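Local coordinates for protein LRIM1 (Anopheles gambiae, PDB 3O53) that regulates complement-like immunity in the mosquito as part of a heterodimeric complex with APL1C, and is represented here by its leucine-rich repeat domain, at residues Tyr71-Leu76 against Val92-Val97; Met206-Gln211 against Leu228-Leu233. All blocks are in the same frame, centred on the assembly; numbering follows the deposited sequence.

Contact 1. Residues Tyr71-Leu76 against Val92-Val97; sequences YETLDL and VQELLV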
loop_
_atom_site.group_PDB
_atom_site.type_symbol
_atom_site.label_atom_id
_atom_site.label_comp_id
_atom_site.label_asym_id
_atom_site.label_seq_id
_atom_site.Cartn_x
_atom_site.Cartn_y
_atom_site.Cartn_z
ATOM N N TYR A 71 -1.002 -2.358 21.980
ATOM C CA TYR A 71 -2.399 -2.349 21.557
ATOM C C TYR A 71 -2.971 -0.941 21.616
ATOM O O TYR A 71 -2.317 -0.013 22.099
ATOM C CB TYR A 71 -3.221 -3.297 22.432
ATOM C CG TYR A 71 -3.259 -2.888 23.888
ATOM C CD1 TYR A 71 -4.420 -2.390 24.462
ATOM C CD2 TYR A 71 -2.127 -2.985 24.685
ATOM C CE1 TYR A 71 -4.456 -2.008 25.796
ATOM C CE2 TYR A 71 -2.153 -2.607 26.017
ATOM C CZ TYR A 71 -3.318 -2.120 26.567
ATOM O OH TYR A 71 -3.339 -1.742 27.891
ATOM N N GLU A 72 -4.195 -0.787 21.124
ATOM C CA GLU A 72 -4.865 0.508 21.093
ATOM C C GLU A 72 -4.000 1.580 20.428
ATOM O O GLU A 72 -3.554 1.401 19.300
ATOM C CB GLU A 72 -5.274 0.929 22.508
ATOM C CG GLU A 72 -6.390 0.079 23.089
ATOM C CD GLU A 72 -6.753 0.474 24.511
ATOM O OE1 GLU A 72 -7.930 0.311 24.886
ATOM O OE2 GLU A 72 -5.867 0.950 25.252
ATOM N N THR A 73 -3.745 2.682 21.125
ATOM C CA THR A 73 -3.062 3.823 20.515
ATOM C C THR A 73 -1.556 3.847 20.806
ATOM O O THR A 73 -1.132 3.739 21.954
ATOM C CB THR A 73 -3.702 5.151 20.977
ATOM O OG1 THR A 73 -5.055 5.211 20.509
ATOM C CG2 THR A 73 -2.934 6.344 20.434
ATOM N N LEU A 74 -0.754 3.964 19.751
ATOM C CA LEU A 74 0.679 4.196 19.884
ATOM C C LEU A 74 0.962 5.615 19.407
ATOM O O LEU A 74 0.966 5.888 18.199
ATOM C CB LEU A 74 1.493 3.190 19.047
ATOM C CG LEU A 74 3.005 3.452 19.078
ATOM C CD1 LEU A 74 3.500 3.448 20.519
ATOM C CD2 LEU A 74 3.787 2.445 18.236
ATOM N N ASP A 75 1.179 6.522 20.354
ATOM C CA ASP A 75 1.316 7.934 20.033
ATOM C C ASP A 75 2.740 8.382 20.282
ATOM O O ASP A 75 3.156 8.572 21.418
ATOM C CB ASP A 75 0.347 8.787 20.865
ATOM C CG ASP A 75 0.347 10.253 20.445
ATOM O OD1 ASP A 75 1.297 10.692 19.753
ATOM O OD2 ASP A 75 -0.603 10.971 20.812
ATOM N N LEU A 76 3.492 8.539 19.202
ATOM C CA LEU A 76 4.883 8.961 19.294
ATOM C C LEU A 76 5.095 10.225 18.483
ATOM O O LEU A 76 6.192 10.478 17.987
ATOM C CB LEU A 76 5.793 7.863 18.768
ATOM C CG LEU A 76 5.614 6.526 19.478
ATOM C CD1 LEU A 76 6.574 5.508 18.879
ATOM C CD2 LEU A 76 5.845 6.685 20.978
ATOM N N VAL A 92 -1.514 -2.730 17.400
ATOM C CA VAL A 92 -1.873 -1.315 17.404
ATOM C C VAL A 92 -3.113 -1.039 16.553
ATOM O O VAL A 92 -3.259 -1.582 15.464
ATOM C CB VAL A 92 -0.688 -0.443 16.923
ATOM C CG1 VAL A 92 -1.102 1.010 16.815
ATOM C CG2 VAL A 92 0.490 -0.597 17.887
ATOM N N GLN A 93 -4.005 -0.195 17.070
ATOM C CA GLN A 93 -5.199 0.219 16.345
ATOM C C GLN A 93 -5.065 1.631 15.785
ATOM O O GLN A 93 -5.521 1.903 14.680
ATOM C CB GLN A 93 -6.428 0.132 17.259
ATOM C CG GLN A 93 -6.680 -1.271 17.788
ATOM C CD GLN A 93 -7.937 -1.364 18.632
ATOM O OE1 GLN A 93 -8.216 -0.485 19.440
ATOM N NE2 GLN A 93 -8.697 -2.438 18.451
ATOM N N GLU A 94 -4.449 2.537 16.539
ATOM C CA GLU A 94 -4.266 3.898 16.049
ATOM C C GLU A 94 -2.832 4.345 16.268
ATOM O O GLU A 94 -2.281 4.199 17.349
ATOM C CB GLU A 94 -5.243 4.865 16.734
ATOM C CG GLU A 94 -6.695 4.427 16.633
ATOM C CD GLU A 94 -7.652 5.483 17.157
ATOM O OE1 GLU A 94 -7.379 6.685 16.956
ATOM O OE2 GLU A 94 -8.674 5.110 17.772
ATOM N N LEU A 95 -2.239 4.916 15.236
ATOM C CA LEU A 95 -0.817 5.205 15.237
ATOM C C LEU A 95 -0.600 6.668 14.888
ATOM O O LEU A 95 -1.186 7.170 13.935
ATOM C CB LEU A 95 -0.126 4.294 14.205
ATOM C CG LEU A 95 1.329 4.542 13.812
ATOM C CD1 LEU A 95 2.213 4.435 15.040
ATOM C CD2 LEU A 95 1.753 3.538 12.715
ATOM N N LEU A 96 0.238 7.353 15.663
ATOM C CA LEU A 96 0.604 8.732 15.365
ATOM C C LEU A 96 2.117 8.897 15.431
ATOM O O LEU A 96 2.747 8.493 16.401
ATOM C CB LEU A 96 -0.037 9.693 16.374
ATOM C CG LEU A 96 -1.554 9.600 16.533
ATOM C CD1 LEU A 96 -1.911 8.458 17.451
ATOM C CD2 LEU A 96 -2.127 10.915 17.068
ATOM N N VAL A 97 2.699 9.516 14.415
ATOM C CA VAL A 97 4.140 9.694 14.393
ATOM C C VAL A 97 4.514 11.124 14.006
ATOM O O VAL A 97 3.662 11.903 13.573
ATOM C CB VAL A 97 4.808 8.646 13.474
ATOM C CG1 VAL A 97 4.385 7.252 13.917
ATOM C CG2 VAL A 97 4.431 8.876 12.022
#
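The carboxylate of Asp75 lies against Leu96. Its OD1 is 3.8 Å from Leu96 CB, and OD2 approaches Leu96 CD2. Asp75 OD1 also accepts a hydrogen bond from Glu77 N. The side chains of Gln93 and Glu72 cross, with Gln93 OE1 4.1 Å from the Glu72 CG methylene. Their amide and carboxylate planes are 38° apart. Glu72 O takes two N-H groups. Gln93 N donates to Glu72 O at 2.8 Å, in the carbonyl plane and on a lone pair. Glu94 N comes from above that plane. From there strands 73-76 and 94-97 run parallel, with a 3° angle between them. Leu74 N donates to Glu94 O, Leu74 O accepts from Leu96 N, and Leu76 N donates to Leu96 O. On the face with Asp75, Thr73 CG2 is anti to the backbone N and touches Leu96 CD1 at 3.8 Å. On the other face the Leu74 and Leu95 side chains lie side by side, pointing the same way, with Leu74 CD2 and Leu95 CD1 4.1 Å apart. Val92 CG1 and CG2 are each 4.1 Å from Leu74 CB. This short parallel sheet is apart from the main run of parallel strands of the leucine-rich repeat solenoid. Strand 113-116 extends it beyond 92-97, and Leu76 and Val97 pack on Leu85 of strand 84-86.

Contact 2. Residues Met206-Gln211 against Leu228-Leu233; sequences MGPEFQ and LIEKAL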
loop_
_atom_site.group_PDB
_atom_site.type_symbol
_atom_site.label_atom_id
_atom_site.label_comp_id
_atom_site.label_asym_id
_atom_site.label_seq_id
_atom_site.Cartn_x
_atom_site.Cartn_y
_atom_site.Cartn_z
ATOM N N MET A 206 -12.122 -0.578 -15.868
ATOM C CA MET A 206 -10.819 0.065 -15.845
ATOM C C MET A 206 -10.964 1.402 -16.561
ATOM O O MET A 206 -10.777 1.495 -17.773
ATOM C CB MET A 206 -9.773 -0.832 -16.522
ATOM C CG MET A 206 -8.364 -0.279 -16.510
ATOM S SD MET A 206 -7.198 -1.480 -17.192
ATOM C CE MET A 206 -5.630 -0.626 -16.964
ATOM N N GLY A 207 -11.320 2.437 -15.804
ATOM C CA GLY A 207 -11.795 3.682 -16.388
ATOM C C GLY A 207 -10.716 4.714 -16.657
ATOM O O GLY A 207 -9.533 4.411 -16.559
ATOM N N PRO A 208 -11.128 5.945 -16.999
ATOM C CA PRO A 208 -10.236 7.056 -17.375
ATOM C C PRO A 208 -9.289 7.468 -16.261
ATOM O O PRO A 208 -8.247 8.057 -16.522
ATOM C CB PRO A 208 -11.206 8.205 -17.686
ATOM C CG PRO A 208 -12.491 7.536 -18.004
ATOM C CD PRO A 208 -12.548 6.320 -17.130
ATOM N N GLU A 209 -9.664 7.161 -15.027
ATOM C CA GLU A 209 -8.810 7.408 -13.875
ATOM C C GLU A 209 -7.432 6.763 -14.059
ATOM O O GLU A 209 -6.443 7.214 -13.480
ATOM C CB GLU A 209 -9.476 6.862 -12.609
ATOM C CG GLU A 209 -9.737 5.356 -12.630
ATOM C CD GLU A 209 -11.080 4.966 -13.257
ATOM O OE1 GLU A 209 -11.784 5.847 -13.803
ATOM O OE2 GLU A 209 -11.434 3.765 -13.183
ATOM N N PHE A 210 -7.361 5.713 -14.869
ATOM C CA PHE A 210 -6.109 4.984 -15.024
ATOM C C PHE A 210 -5.097 5.707 -15.915
ATOM O O PHE A 210 -3.956 5.270 -16.053
ATOM C CB PHE A 210 -6.374 3.541 -15.475
ATOM C CG PHE A 210 -6.803 2.650 -14.339
ATOM C CD1 PHE A 210 -5.858 2.014 -13.540
ATOM C CD2 PHE A 210 -8.147 2.496 -14.030
ATOM C CE1 PHE A 210 -6.249 1.206 -12.465
ATOM C CE2 PHE A 210 -8.548 1.695 -12.963
ATOM C CZ PHE A 210 -7.595 1.053 -12.173
ATOM N N GLN A 211 -5.489 6.834 -16.490
ATOM C CA GLN A 211 -4.494 7.681 -17.135
ATOM C C GLN A 211 -3.545 8.192 -16.047
ATOM O O GLN A 211 -2.400 8.540 -16.327
ATOM C CB GLN A 211 -5.134 8.840 -17.902
ATOM C CG GLN A 211 -4.201 9.460 -18.955
ATOM C CD GLN A 211 -3.685 8.443 -19.979
ATOM O OE1 GLN A 211 -4.327 7.429 -20.244
ATOM N NE2 GLN A 211 -2.517 8.721 -20.561
ATOM N N LEU A 228 -15.058 -4.062 -18.830
ATOM C CA LEU A 228 -14.720 -3.043 -19.820
ATOM C C LEU A 228 -13.467 -2.262 -19.449
ATOM O O LEU A 228 -13.137 -2.120 -18.273
ATOM C CB LEU A 228 -15.871 -2.042 -19.975
ATOM C CG LEU A 228 -17.206 -2.595 -20.459
ATOM C CD1 LEU A 228 -18.219 -1.457 -20.616
ATOM C CD2 LEU A 228 -17.016 -3.349 -21.767
ATOM N N ILE A 229 -12.807 -1.736 -20.475
ATOM C CA ILE A 229 -11.646 -0.861 -20.339
ATOM C C ILE A 229 -11.930 0.418 -21.109
ATOM O O ILE A 229 -12.463 0.368 -22.215
ATOM C CB ILE A 229 -10.383 -1.495 -20.975
ATOM C CG1 ILE A 229 -10.046 -2.820 -20.297
ATOM C CG2 ILE A 229 -9.191 -0.526 -20.897
ATOM C CD1 ILE A 229 -8.910 -3.608 -20.983
ATOM N N GLU A 230 -11.559 1.556 -20.536
ATOM C CA GLU A 230 -11.728 2.848 -21.200
ATOM C C GLU A 230 -10.826 2.894 -22.430
ATOM O O GLU A 230 -9.608 2.777 -22.312
ATOM C CB GLU A 230 -11.378 3.987 -20.231
ATOM C CG GLU A 230 -11.264 5.354 -20.885
ATOM C CD GLU A 230 -12.541 5.757 -21.611
ATOM O OE1 GLU A 230 -13.602 5.834 -20.957
ATOM O OE2 GLU A 230 -12.481 5.991 -22.831
ATOM N N LYS A 231 -11.423 3.054 -23.609
ATOM C CA LYS A 231 -10.672 2.972 -24.859
ATOM C C LYS A 231 -9.684 4.129 -25.026
ATOM O O LYS A 231 -8.742 4.034 -25.803
ATOM C CB LYS A 231 -11.633 2.935 -26.055
ATOM C CG LYS A 231 -12.498 4.181 -26.200
ATOM C CD LYS A 231 -13.484 4.058 -27.354
ATOM C CE LYS A 231 -12.769 3.800 -28.669
ATOM N NZ LYS A 231 -13.690 3.867 -29.835
ATOM N N ALA A 232 -9.893 5.217 -24.296
ATOM C CA ALA A 232 -9.045 6.399 -24.442
ATOM C C ALA A 232 -7.728 6.277 -23.670
ATOM O O ALA A 232 -6.843 7.111 -23.813
ATOM C CB ALA A 232 -9.804 7.650 -23.998
ATOM N N LEU A 233 -7.600 5.244 -22.847
ATOM C CA LEU A 233 -6.392 5.061 -22.057
ATOM C C LEU A 233 -5.180 4.848 -22.964
ATOM O O LEU A 233 -5.268 4.151 -23.969
ATOM C CB LEU A 233 -6.546 3.853 -21.124
ATOM C CG LEU A 233 -7.468 3.992 -19.912
ATOM C CD1 LEU A 233 -7.556 2.654 -19.182
ATOM C CD2 LEU A 233 -6.965 5.096 -18.968
HETATM O O HOH W 1 -6.442 8.780 -21.311
#
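Met206 holds the second segment by two backbone bonds. Its N donates to Leu228 O at 3.0 Å, and its O accepts from Glu230 N at 2.9 Å. Together they form a minimal parallel bridge between successive turns of the leucine-rich repeat solenoid, with Met206 paired to Ile229. Beyond the bridge the segments diverge. Residues 208-211 begin a 3-10 segment, and Glu230-Leu233 form a type I turn. Each part has a glutamate bonded to its own backbone. Glu209 OE2 accepts from Gly207 N, which meets it from above the carboxylate plane. Glu230 OE2 accepts from Ala232 N on its anti lone pair, at 3.1 Å. The Glu230 chain bends at chi2 (57°), and its side chain crosses the Pro208 ring at about a right angle. Glu230 OE1 is 3.6 Å from Pro208 CG. Gln211 OE1 has its main partner in Arg234 N, outside the two segments. A water donates to Ala232 O and, weakly, to Gln211 OE1.

Leu233 packs between the two segments. Its CD1 meets Met206 CG at 4.0 Å, and the two side chains cross at a slant. Met206 CG also lies over one face of the Phe210 ring, offset toward the rim, while Gly207 O sits at the ring edge, in plane. Farther out, Phe257 of helix 251-259 packs on both Ile229 and Leu233. The other methyl of Leu233, CD2, reaches the 3-10 segment. It touches Phe210 CB at 3.9 Å and comes to 3.4 Å from the backbone N of Gln211.

Both contacts join neighbouring turns of one solenoid, the leucine-rich repeat domain of LRIM1. Contact 1 comes first and is complete along the chain before contact 2 begins. Their centres are 38 Å apart, on opposite sides of the chain's centre, and their nearest atoms are about 27 Å apart. They do not touch and share no strand. Contact 1 belongs to the three-stranded parallel sheet of 73-76, 91-97 and 113-116. Contact 2 belongs to the two-stranded pair 205-206 and 228-229, close to helix 251-259. The main run of parallel strands, from 11-15 to 241-243, links the two regions. Neighbouring turns pair in both places, through a longer strand ladder in contact 1 and a single bridge plus side-chain packing in contact 2.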